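Local coordinates for protein 5-carboxyvanillate decarboxylase (Sphingomonas paucimobilis, PDB 4L6D) that probably removes the carboxyl group from 5-carboxyvanillate to give vanillate, using a manganese-binding site in an amidohydrolase-type barrel, at residues A93-D98 / E128-V132; I232-L236 / Y282-L287. All coordinates share one frame; numbering follows the deposited sequence. Where two conformers were deposited one is given.

Contact 1: residues A93-D98 / E128-V132; sequences ARIAND and EIERV. With VNL (4-hydroxy-3-methoxybenzoate), chain K.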
ATOM      1  N   ALA A  93      13.179  21.766  17.485  1.00  8.00           N
ATOM      2  CA  ALA A  93      13.363  21.845  16.043  1.00  6.96           C
ATOM      3  C   ALA A  93      14.359  22.946  15.724  1.00  7.06           C
ATOM      4  O   ALA A  93      15.242  22.763  14.886  1.00  6.88           O
ATOM      5  CB  ALA A  93      12.032  22.092  15.328  1.00  7.13           C
ATOM      6  N   ARG A  94      14.212  24.083  16.390  1.00  7.43           N
ATOM      7  CA  ARG A  94      15.116  25.200  16.164  1.00  7.67           C
ATOM      8  C   ARG A  94      16.553  24.784  16.488  1.00  7.90           C
ATOM      9  O   ARG A  94      17.472  25.049  15.704  1.00  7.69           O
ATOM     10  CB  ARG A  94      14.672  26.414  16.994  1.00  8.12           C
ATOM     11  CG  ARG A  94      15.348  27.733  16.619  1.00  8.39           C
ATOM     12  CD  ARG A  94      16.725  27.865  17.236  1.00 11.55           C
ATOM     13  NE  ARG A  94      16.645  27.936  18.692  1.00 10.96           N
ATOM     14  CZ  ARG A  94      17.671  27.730  19.507  1.00  9.28           C
ATOM     15  NH1 ARG A  94      17.498  27.834  20.815  1.00 11.30           N
ATOM     16  NH2 ARG A  94      18.861  27.409  19.012  1.00 11.96           N
ATOM     17  N   ILE A  95      16.737  24.126  17.632  1.00  7.89           N
ATOM     18  CA  ILE A  95      18.063  23.676  18.057  1.00  8.27           C
ATOM     19  C   ILE A  95      18.619  22.631  17.098  1.00  8.54           C
ATOM     20  O   ILE A  95      19.772  22.722  16.655  1.00  8.36           O
ATOM     21  CB  ILE A  95      18.016  23.122  19.493  1.00  8.29           C
ATOM     22  CG1 ILE A  95      17.797  24.266  20.489  1.00  9.03           C
ATOM     23  CG2 ILE A  95      19.288  22.335  19.827  1.00  9.87           C
ATOM     24  CD1 ILE A  95      17.443  23.793  21.887  1.00 10.09           C
ATOM     25  N   ALA A  96      17.788  21.654  16.746  1.00  7.67           N
ATOM     26  CA  ALA A  96      18.213  20.604  15.829  1.00  7.71           C
ATOM     27  C   ALA A  96      18.560  21.174  14.459  1.00  7.69           C
ATOM     28  O   ALA A  96      19.455  20.670  13.775  1.00  7.50           O
ATOM     29  CB  ALA A  96      17.146  19.539  15.690  1.00  7.68           C
ATOM     30  N   ASN A  97      17.853  22.227  14.049  1.00  7.37           N
ATOM     31  CA  ASN A  97      18.166  22.866  12.767  1.00  8.17           C
ATOM     32  C   ASN A  97      19.485  23.628  12.800  1.00  7.00           C
ATOM     33  O   ASN A  97      20.264  23.587  11.843  1.00  7.15           O
ATOM     34  CB  ASN A  97      17.035  23.792  12.317  1.00  6.71           C
ATOM     35  CG  ASN A  97      15.806  23.027  11.875  1.00  6.38           C
ATOM     36  OD1 ASN A  97      15.881  21.844  11.546  1.00  6.34           O
ATOM     37  ND2 ASN A  97      14.671  23.714  11.831  1.00  7.99           N
ATOM     38  N   ASP A  98      19.756  24.312  13.910  1.00  7.39           N
ATOM     39  CA  ASP A  98      21.051  24.963  14.072  1.00  8.49           C
ATOM     40  C   ASP A  98      22.162  23.923  14.043  1.00  8.81           C
ATOM     41  O   ASP A  98      23.201  24.133  13.421  1.00  8.48           O
ATOM     42  CB  ASP A  98      21.124  25.730  15.391  1.00  8.19           C
ATOM     43  CG  ASP A  98      20.360  27.032  15.359  1.00 12.05           C
ATOM     44  OD1 ASP A  98      19.980  27.477  14.261  1.00 11.56           O
ATOM     45  OD2 ASP A  98      20.170  27.629  16.443  1.00 13.44           O
ATOM     46  N   GLU A 128       9.967  29.119  11.344  1.00  7.58           N
ATOM     47  CA  GLU A 128      11.176  28.304  11.328  1.00  9.26           C
ATOM     48  C   GLU A 128      11.523  27.830   9.920  1.00  8.96           C
ATOM     49  O   GLU A 128      12.695  27.811   9.535  1.00  7.59           O
ATOM     50  CB  GLU A 128      11.051  27.122  12.296  1.00 10.78           C
ATOM     51  CG  GLU A 128      12.300  26.231  12.409  1.00  8.69           C
ATOM     52  CD  GLU A 128      13.550  26.953  12.900  1.00  8.22           C
ATOM     53  OE1 GLU A 128      13.464  28.105  13.379  1.00  9.25           O
ATOM     54  OE2 GLU A 128      14.637  26.352  12.797  1.00  9.83           O
ATOM     55  N   ILE A 129      10.505  27.464   9.150  1.00  6.80           N
ATOM     56  CA  ILE A 129      10.709  27.059   7.760  1.00  6.51           C
ATOM     57  C   ILE A 129      11.385  28.186   6.979  1.00  7.11           C
ATOM     58  O   ILE A 129      12.346  27.940   6.249  1.00  9.22           O
ATOM     59  CB  ILE A 129       9.379  26.612   7.127  1.00  6.75           C
ATOM     60  CG1 ILE A 129       8.994  25.253   7.704  1.00  7.06           C
ATOM     61  CG2 ILE A 129       9.476  26.550   5.598  1.00  8.03           C
ATOM     62  CD1 ILE A 129       7.529  24.904   7.575  1.00  9.03           C
ATOM     63  N   GLU A 130      10.914  29.416   7.164  1.00  8.61           N
ATOM     64  CA  GLU A 130      11.537  30.557   6.507  1.00  9.42           C
ATOM     65  C   GLU A 130      12.989  30.714   6.950  1.00 10.93           C
ATOM     66  O   GLU A 130      13.863  30.974   6.125  1.00  9.23           O
ATOM     67  CB  GLU A 130      10.754  31.842   6.776  1.00  9.99           C
ATOM     68  CG  GLU A 130      11.437  33.089   6.229  1.00 15.08           C
ATOM     69  CD  GLU A 130      10.596  34.338   6.376  1.00 21.81           C
ATOM     70  OE1 GLU A 130      11.132  35.433   6.120  1.00 23.80           O
ATOM     71  OE2 GLU A 130       9.404  34.229   6.738  1.00 24.52           O
ATOM     72  N   ARG A 131      13.254  30.536   8.243  1.00  9.05           N
ATOM     73  CA  ARG A 131      14.623  30.655   8.748  1.00 10.09           C
ATOM     74  C   ARG A 131      15.537  29.571   8.162  1.00  8.50           C
ATOM     75  O   ARG A 131      16.685  29.848   7.806  1.00  8.93           O
ATOM     76  CB  ARG A 131      14.641  30.615  10.287  1.00  8.15           C
ATOM     77  CG  ARG A 131      15.987  30.972  10.906  1.00  8.68           C
ATOM     78  CD  ARG A 131      15.966  30.884  12.435  1.00 10.16           C
ATOM     79  NE  ARG A 131      15.988  29.499  12.894  1.00  9.90           N
ATOM     80  CZ  ARG A 131      17.086  28.852  13.273  1.00  8.74           C
ATOM     81  NH1 ARG A 131      16.997  27.590  13.669  1.00  8.75           N
ATOM     82  NH2 ARG A 131      18.266  29.460  13.274  1.00 10.40           N
ATOM     83  N   VAL A 132      15.022  28.348   8.067  1.00  7.03           N
ATOM     84  CA  VAL A 132      15.766  27.237   7.480  1.00  6.71           C
ATOM     85  C   VAL A 132      16.179  27.560   6.044  1.00  7.44           C
ATOM     86  O   VAL A 132      17.326  27.334   5.650  1.00  8.40           O
ATOM     87  CB  VAL A 132      14.921  25.932   7.532  1.00  6.87           C
ATOM     88  CG1 VAL A 132      15.495  24.857   6.625  1.00  7.73           C
ATOM     89  CG2 VAL A 132      14.815  25.430   8.973  1.00  6.61           C
TER
HETATM   90  C1  VNL K 403      12.567  28.512  21.533  1.00  9.80           C
HETATM   91  CO1 VNL K 403      11.516  28.108  20.688  1.00 10.31           C
HETATM   92  CO2 VNL K 403      12.347  28.762  22.908  1.00 12.63           C
HETATM   93  CM1 VNL K 403      10.216  27.936  21.198  1.00 11.52           C
HETATM   94  CM2 VNL K 403      11.068  28.589  23.435  1.00 14.01           C
HETATM   95  OM  VNL K 403      10.757  28.793  24.752  1.00 15.99           O
HETATM   96  CZ  VNL K 403       9.969  28.154  22.552  1.00 14.24           C
HETATM   97  CC  VNL K 403      13.946  28.697  20.967  1.00 11.60           C
HETATM   98  CV  VNL K 403      11.794  29.091  25.716  1.00 19.95           C
HETATM   99  O1  VNL K 403      14.103  28.800  19.726  1.00 11.55           O
HETATM  100  O2  VNL K 403      14.911  28.754  21.773  1.00 14.45           O
HETATM  101  O3  VNL K 403       8.713  28.050  23.108  1.00 17.12           O
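R131 and E128 reach across to D98 and N97 by matching first torsions: in both, CG stands anti to the backbone N (chi1 -170° in R131, -177° in E128), which sends the two chains toward helix 86-106. The setting is a pair of nearly parallel outer helices of the TIM barrel, their local axes 11.1 Å apart, a spacing bridged here by a salt-bridge network. R131 is its hub. Its guanidinium meets D98 end-on, NH2 and NH1 converging on the single atom OD1, with NH2 to OD1 at 2.8 Å along the syn lone pair, while the carboxylate plane stands almost perpendicular to the guanidinium. On the same arginine, NE and NH1 hold the two oxygens of E128 side-on, one each, which should fix the rotation of both groups. E128 OE2 then uses its anti lone pair for N97 ND2, 2.8 Å away, in a nearly straight bond with amide and carboxylate almost coplanar; N97 OD1 is taken by the backbone N of T116, so the amide is held at both ends. D98 OD2 receives R94 NH2, tying the network to a second arginine whose CD lies over one face of the R131 guanidinium. The opposite charges probably offset the closeness of the two arginines. R94 also grips a bound vanillate carboxylate, NE to O1 and NH1 to O2, each at 2.9 Å.

Contact 2: residues I232-L236 / Y282-L287; sequences IPFWL and YSIEVL. With VNL (4-hydroxy-3-methoxybenzoate), chain L.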
ATOM      1  N   ILE A 232       3.120   4.348  -4.019  1.00  4.21           N
ATOM      2  CA  ILE A 232       2.183   5.138  -4.818  1.00  3.78           C
ATOM      3  C   ILE A 232       2.434   5.040  -6.348  1.00  3.80           C
ATOM      4  O   ILE A 232       1.474   4.982  -7.127  1.00  4.69           O
ATOM      5  CB  ILE A 232       2.053   6.593  -4.310  1.00  3.76           C
ATOM      6  CG1 ILE A 232       1.442   6.588  -2.902  1.00  5.57           C
ATOM      7  CG2 ILE A 232       1.222   7.428  -5.271  1.00  4.55           C
ATOM      8  CD1 ILE A 232       1.583   7.898  -2.175  1.00  3.95           C
ATOM      9  N   PRO A 233       3.712   4.969  -6.793  1.00  4.24           N
ATOM     10  CA  PRO A 233       3.905   4.826  -8.243  1.00  4.53           C
ATOM     11  C   PRO A 233       3.210   3.586  -8.825  1.00  4.56           C
ATOM     12  O   PRO A 233       2.823   3.590 -10.003  1.00  4.73           O
ATOM     13  CB  PRO A 233       5.420   4.682  -8.372  1.00  3.68           C
ATOM     14  CG  PRO A 233       5.958   5.511  -7.218  1.00  6.04           C
ATOM     15  CD  PRO A 233       4.988   5.246  -6.098  1.00  4.88           C
ATOM     16  N   PHE A 234       3.038   2.535  -8.023  1.00  4.78           N
ATOM     17  CA  PHE A 234       2.431   1.304  -8.519  1.00  4.09           C
ATOM     18  C   PHE A 234       0.930   1.471  -8.694  1.00  5.09           C
ATOM     19  O   PHE A 234       0.326   0.808  -9.541  1.00  5.51           O
ATOM     20  CB  PHE A 234       2.725   0.133  -7.563  1.00  4.34           C
ATOM     21  CG  PHE A 234       2.609  -1.225  -8.205  1.00  4.29           C
ATOM     22  CD1 PHE A 234       3.502  -1.602  -9.196  1.00  4.31           C
ATOM     23  CD2 PHE A 234       1.640  -2.132  -7.803  1.00  6.64           C
ATOM     24  CE1 PHE A 234       3.427  -2.850  -9.795  1.00  4.51           C
ATOM     25  CE2 PHE A 234       1.559  -3.400  -8.394  1.00  4.67           C
ATOM     26  CZ  PHE A 234       2.458  -3.755  -9.390  1.00  5.28           C
ATOM     27  N   TRP A 235       0.342   2.363  -7.890  1.00  4.72           N
ATOM     28  CA  TRP A 235      -1.119   2.541  -7.838  1.00  4.86           C
ATOM     29  C   TRP A 235      -1.681   3.634  -8.754  1.00  5.53           C
ATOM     30  O   TRP A 235      -2.881   3.918  -8.703  1.00  6.53           O
ATOM     31  CB  TRP A 235      -1.567   2.874  -6.413  1.00  5.17           C
ATOM     32  CG  TRP A 235      -1.468   1.775  -5.384  1.00  5.27           C
ATOM     33  CD1 TRP A 235      -0.520   1.640  -4.401  1.00  5.64           C
ATOM     34  CD2 TRP A 235      -2.392   0.693  -5.195  1.00  4.79           C
ATOM     35  NE1 TRP A 235      -0.792   0.535  -3.632  1.00  4.78           N
ATOM     36  CE2 TRP A 235      -1.939  -0.057  -4.085  1.00  4.64           C
ATOM     37  CE3 TRP A 235      -3.556   0.287  -5.854  1.00  4.90           C
ATOM     38  CZ2 TRP A 235      -2.597  -1.196  -3.632  1.00  6.77           C
ATOM     39  CZ3 TRP A 235      -4.215  -0.858  -5.399  1.00  5.13           C
ATOM     40  CH2 TRP A 235      -3.731  -1.580  -4.293  1.00  5.11           C
ATOM     41  N   LEU A 236      -0.833   4.278  -9.556  1.00  4.85           N
ATOM     42  CA  LEU A 236      -1.259   5.465 -10.310  1.00  4.59           C
ATOM     43  C   LEU A 236      -2.478   5.253 -11.205  1.00  4.98           C
ATOM     44  O   LEU A 236      -3.375   6.093 -11.246  1.00  5.04           O
ATOM     45  CB  LEU A 236      -0.101   6.007 -11.162  1.00  5.08           C
ATOM     46  CG  LEU A 236       1.124   6.495 -10.377  1.00  7.77           C
ATOM     47  CD1 LEU A 236       2.199   6.989 -11.339  1.00  9.08           C
ATOM     48  CD2 LEU A 236       0.770   7.577  -9.348  1.00  7.45           C
ATOM     49  N   TYR A 282      10.533   0.178 -13.175  1.00  5.29           N
ATOM     50  CA  TYR A 282       9.113   0.521 -13.210  1.00  4.27           C
ATOM     51  C   TYR A 282       8.909   2.011 -12.863  1.00  4.39           C
ATOM     52  O   TYR A 282       8.170   2.737 -13.539  1.00  5.49           O
ATOM     53  CB  TYR A 282       8.310  -0.370 -12.232  1.00  4.56           C
ATOM     54  CG  TYR A 282       6.890   0.138 -12.086  1.00  4.20           C
ATOM     55  CD1 TYR A 282       5.892  -0.282 -12.959  1.00  5.66           C
ATOM     56  CD2 TYR A 282       6.565   1.093 -11.126  1.00  4.30           C
ATOM     57  CE1 TYR A 282       4.613   0.221 -12.870  1.00  5.29           C
ATOM     58  CE2 TYR A 282       5.289   1.611 -11.034  1.00  5.44           C
ATOM     59  CZ  TYR A 282       4.321   1.175 -11.907  1.00  5.99           C
ATOM     60  OH  TYR A 282       3.045   1.686 -11.838  1.00  5.26           O
ATOM     61  N   SER A 283       9.581   2.467 -11.813  1.00  3.95           N
ATOM     62  CA  SER A 283       9.408   3.840 -11.346  1.00  4.99           C
ATOM     63  C   SER A 283       9.919   4.861 -12.357  1.00  6.09           C
ATOM     64  O   SER A 283       9.262   5.878 -12.618  1.00  5.06           O
ATOM     65  CB  SER A 283      10.085   4.035  -9.989  1.00  4.96           C
ATOM     66  OG  SER A 283       9.462   3.172  -9.047  1.00  6.13           O
ATOM     67  N   ILE A 284      11.079   4.583 -12.946  1.00  4.42           N
ATOM     68  CA  ILE A 284      11.600   5.441 -14.004  1.00  5.27           C
ATOM     69  C   ILE A 284      10.625   5.516 -15.174  1.00  4.93           C
ATOM     70  O   ILE A 284      10.393   6.591 -15.727  1.00  6.01           O
ATOM     71  CB  ILE A 284      12.971   4.965 -14.479  1.00  4.70           C
ATOM     72  CG1 ILE A 284      14.004   5.149 -13.355  1.00  5.64           C
ATOM     73  CG2 ILE A 284      13.400   5.718 -15.756  1.00  7.84           C
ATOM     74  CD1 ILE A 284      15.329   4.426 -13.620  1.00  6.46           C
ATOM     75  N   GLU A 285      10.035   4.377 -15.537  0.59  4.40           N
ATOM     76  CA  GLU A 285       9.103   4.333 -16.660  0.59  5.51           C
ATOM     77  C   GLU A 285       7.823   5.144 -16.455  0.59  6.53           C
ATOM     78  O   GLU A 285       7.351   5.808 -17.391  0.59  5.96           O
ATOM     79  CB  GLU A 285       8.737   2.886 -17.014  0.59  6.23           C
ATOM     80  CG  GLU A 285       7.768   2.808 -18.179  0.59  7.29           C
ATOM     81  CD  GLU A 285       7.347   1.398 -18.535  0.59 11.35           C
ATOM     82  OE1 GLU A 285       7.916   0.436 -17.982  0.59  9.86           O
ATOM     83  OE2 GLU A 285       6.435   1.260 -19.378  0.59 11.07           O
ATOM     84  N   VAL A 286       7.245   5.078 -15.255  1.00  6.49           N
ATOM     85  CA  VAL A 286       5.977   5.756 -15.000  1.00  6.15           C
ATOM     86  C   VAL A 286       6.125   7.180 -14.461  1.00  6.12           C
ATOM     87  O   VAL A 286       5.208   7.983 -14.612  1.00  7.43           O
ATOM     88  CB  VAL A 286       5.018   4.936 -14.098  1.00  7.42           C
ATOM     89  CG1 VAL A 286       4.785   3.553 -14.697  1.00  8.05           C
ATOM     90  CG2 VAL A 286       5.545   4.837 -12.669  1.00  6.23           C
ATOM     91  N   LEU A 287       7.256   7.491 -13.828  1.00  4.59           N
ATOM     92  CA  LEU A 287       7.468   8.836 -13.283  1.00  4.21           C
ATOM     93  C   LEU A 287       8.395   9.707 -14.109  1.00  4.76           C
ATOM     94  O   LEU A 287       8.345  10.943 -14.010  1.00  5.95           O
ATOM     95  CB  LEU A 287       8.035   8.773 -11.862  1.00  3.91           C
ATOM     96  CG  LEU A 287       7.292   7.909 -10.849  1.00  5.33           C
ATOM     97  CD1 LEU A 287       8.042   7.950  -9.525  1.00  6.90           C
ATOM     98  CD2 LEU A 287       5.835   8.371 -10.660  1.00  5.32           C
TER
HETATM   99  C1  VNL L 404      -0.911   5.156 -16.111  1.00 23.82           C
HETATM  100  CO1 VNL L 404      -1.175   5.688 -14.836  1.00 22.36           C
HETATM  101  CO2 VNL L 404      -1.648   5.550 -17.250  1.00 26.57           C
HETATM  102  CM1 VNL L 404      -2.197   6.636 -14.658  1.00 19.00           C
HETATM  103  CM2 VNL L 404      -2.671   6.486 -17.100  1.00 24.69           C
HETATM  104  OM  VNL L 404      -3.454   6.946 -18.129  1.00 20.64           O
HETATM  105  CZ  VNL L 404      -2.954   7.041 -15.765  1.00 26.00           C
HETATM  106  CC  VNL L 404       0.189   4.148 -16.273  1.00 27.03           C
HETATM  107  CV  VNL L 404      -3.238   6.487 -19.475  1.00 20.75           C
HETATM  108  O1  VNL L 404       1.257   4.262 -15.606  1.00 19.90           O
HETATM  109  O2  VNL L 404      -0.011   3.214 -17.091  1.00 24.03           O
HETATM  110  O3  VNL L 404      -4.044   7.877 -15.678  1.00 29.61           O
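P233 and Y282 are joined by the one hydrogen bond between 232-236 and 282-287, the latter the end of helix 277-287; loop and helix are neighbouring elements on the outer side of the TIM barrel, at the subunit interface. The phenol OH of Y282 donates to the carbonyl O of P233 over 2.7 Å, approaching with a tilt of 32° from the carbonyl plane. A chi1 of 170° swings the phenol ring away from the Y282 backbone N and carries its hydroxyl to the loop.

Aromatic contact comes next: F234 turns an edge to one face of the Y282 ring in a T-shaped pair, centroids 5.4 Å apart and planes at 56°, with CD1 lying off-centre above the tyrosine. V286 CG1 lies over the rim of the opposite face, so the ring sits between the loop and a residue of its own helix. A leucine in place of Y282 would probably leave the P233 carbonyl without this donor and the F234 edge without an aromatic face to rest on. Beyond the pair, F234 meets F234 of the second subunit.

Apolar contacts fill the remainder. P233 presents CB to Y282 CE2 and CG to L287 CD1, the latter at 4.0 Å, while F263 of helix 259-266 packs against both P233 and L287. L236 CD1 reaches L287 CD2 at 3.9 Å, the two leucine side chains set nearly perpendicular to each other.

Finally, a bound vanillate lies alongside: L236 CB is 3.8 Å from its ring atom CO1, and V286 CG1 is 3.7 Å from its carboxylate O1.

Overall arrangement
The two contacts illustrate how the outer elements of a single barrel can be joined by unlike chemistry. They follow one another along the chain, contact 1 closing before contact 2 opens, and lie on opposite sides of the chain's centre, with their own centres 33 Å apart and nearest atoms about 20 Å apart. Contact 1 joins helices 86-106 and 122-134, which precede and follow strand 111-115 in the chain; contact 2 joins the loop between helices 226-230 and 236-249 to helix 277-287, later in the same eight-stranded parallel barrel. Charge dominates the first, apolar and aromatic packing the second. Contact 2 meets the second subunit, whereas contact 1 stays within its own chain.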